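Uncharacterized protein (Bacteroides thetaiotaomicron VPI-5482, PDB 2RLD) is of unknown function but binds calcium and belongs to the four-helix-bundle family of 23S rRNA intervening sequence proteins. Local coordinates at residues T105-N108 and K109-S113. Residues are numbered along the deposited sequence; the frame is centred on the assembly and turned at random.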
loop_
_atom_site.group_PDB
_atom_site.type_symbol
_atom_site.label_atom_id
_atom_site.label_comp_id
_atom_site.label_asym_id
_atom_site.label_seq_id
_atom_site.Cartn_x
_atom_site.Cartn_y
_atom_site.Cartn_z
ATOM N N THR C 105 -18.277 9.022 16.370
ATOM C CA THR C 105 -19.651 9.080 15.913
ATOM C C THR C 105 -20.198 10.515 16.004
ATOM O O THR C 105 -21.074 10.919 15.220
ATOM C CB THR C 105 -20.524 8.048 16.658
ATOM O OG1 THR C 105 -20.417 8.256 18.060
ATOM C CG2 THR C 105 -20.054 6.632 16.347
ATOM N N GLU C 106 -19.666 11.302 16.938
ATOM C CA GLU C 106 -19.963 12.738 16.979
ATOM C C GLU C 106 -19.569 13.398 15.662
ATOM O O GLU C 106 -20.273 14.262 15.173
ATOM C CB GLU C 106 -19.234 13.403 18.152
ATOM C CG GLU C 106 -19.384 14.904 18.229
ATOM C CD GLU C 106 -18.633 15.514 19.415
ATOM O OE1 GLU C 106 -17.570 14.971 19.816
ATOM O OE2 GLU C 106 -19.117 16.534 19.955
ATOM N N ILE C 107 -18.418 13.007 15.101
ATOM C CA ILE C 107 -17.959 13.547 13.821
ATOM C C ILE C 107 -18.863 13.100 12.671
ATOM O O ILE C 107 -19.198 13.913 11.791
ATOM C CB ILE C 107 -16.449 13.197 13.562
ATOM C CG1 ILE C 107 -15.559 13.982 14.528
ATOM C CG2 ILE C 107 -16.040 13.431 12.101
ATOM C CD1 ILE C 107 -14.130 13.502 14.563
ATOM N N ASN C 108 -19.274 11.830 12.681
ATOM C CA ASN C 108 -20.263 11.345 11.712
ATOM C C ASN C 108 -21.487 12.261 11.630
ATOM O O ASN C 108 -21.941 12.646 10.550
ATOM C CB ASN C 108 -20.775 9.964 12.102
ATOM C CG ASN C 108 -19.806 8.861 11.788
ATOM O OD1 ASN C 108 -18.605 9.025 11.914
ATOM N ND2 ASN C 108 -20.339 7.707 11.378
ATOM N N LYS C 109 -22.014 12.588 12.801
ATOM C CA LYS C 109 -23.275 13.314 12.928
ATOM C C LYS C 109 -23.140 14.713 12.315
ATOM O O LYS C 109 -24.003 15.164 11.552
ATOM C CB LYS C 109 -23.613 13.401 14.409
ATOM C CG LYS C 109 -24.908 14.095 14.748
ATOM C CD LYS C 109 -25.086 14.190 16.258
ATOM C CE LYS C 109 -23.910 14.888 16.924
ATOM N NZ LYS C 109 -24.323 15.768 18.042
ATOM N N LEU C 110 -22.039 15.386 12.636
ATOM C CA LEU C 110 -21.812 16.735 12.137
ATOM C C LEU C 110 -21.591 16.723 10.611
ATOM O O LEU C 110 -22.156 17.558 9.868
ATOM C CB LEU C 110 -20.610 17.347 12.860
ATOM C CG LEU C 110 -20.791 17.507 14.378
ATOM C CD1 LEU C 110 -19.470 17.846 15.101
ATOM C CD2 LEU C 110 -21.851 18.564 14.640
ATOM N N LEU C 111 -20.793 15.761 10.135
ATOM C CA LEU C 111 -20.569 15.653 8.688
ATOM C C LEU C 111 -21.869 15.409 7.932
ATOM O O LEU C 111 -22.132 16.025 6.895
ATOM C CB LEU C 111 -19.567 14.556 8.361
ATOM C CG LEU C 111 -18.138 14.801 8.839
ATOM C CD1 LEU C 111 -17.359 13.494 8.729
ATOM C CD2 LEU C 111 -17.475 15.905 8.026
ATOM N N ILE C 112 -22.715 14.545 8.475
ATOM C CA ILE C 112 -23.984 14.249 7.821
ATOM C C ILE C 112 -24.882 15.488 7.774
ATOM O O ILE C 112 -25.533 15.765 6.743
ATOM C CB ILE C 112 -24.705 13.065 8.494
ATOM C CG1 ILE C 112 -23.928 11.779 8.212
ATOM C CG2 ILE C 112 -26.163 12.956 7.972
ATOM C CD1 ILE C 112 -24.210 10.659 9.175
ATOM N N SER C 113 -24.903 16.250 8.865
ATOM C CA SER C 113 -25.703 17.469 8.935
ATOM C C SER C 113 -25.281 18.448 7.846
ATOM O O SER C 113 -26.094 18.909 7.053
ATOM C CB SER C 113 -25.553 18.132 10.309
ATOM O OG SER C 113 -26.449 19.219 10.445
#
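Ile107 and Leu111, one helical turn apart, run alongside each other in the same direction from the helix, with Ile107 CG2 3.6 Å from Leu111 CD1. The isoleucine torsion sets this up: with CG1 beside the backbone N (chi1 -70°), CG2 falls beside the carbonyl carbon, on the side of the next turn. Leu111 CG also rides over the preceding turn, 3.3 Å from Ile107 O. Branched aliphatic side chains suit both places, because this is the inward face of helix 94-116 in a four-helix bundle: Ile107 packs on Val11 and Phe18 of helix 7-32 and on Ile49 of helix 38-57, while Leu111 reaches Val11, Leu69 and Ile53, touching all three other helices. Cutting Leu111 back to an alanine removes CG and both methyls, which would probably open a gap beside Ile107 CG2 and cost Val11, Leu69 and Ile53 an apolar neighbour.

Four successive i to i+4 backbone hydrogen bonds hold the turns together. The bond from Leu111 N to Ile107 O, 2.9 Å long, is the straightest, with an N-H...O angle of 170°. Ile112 N reaches Asn108 O at the same length, whereas Leu110 N to Glu106 O is stretched to 3.3 Å.

Away from the core, aliphatic groups meet the backbone carbonyls of the preceding turn. Leu110 CG sits 3.4 Å from Glu106 O, and the leucine also packs on Val11. Exposed Ile112 bends back along its own helix, its CD1 3.3 Å from Asn108 O. Glu106 OE2 and Lys109 NZ stay 5.6 Å apart, so any attraction is probably mild; a weak, long ion pair links Glu106 to Lys14. Long charged chains suit this solvent side, where Lys109 is exposed.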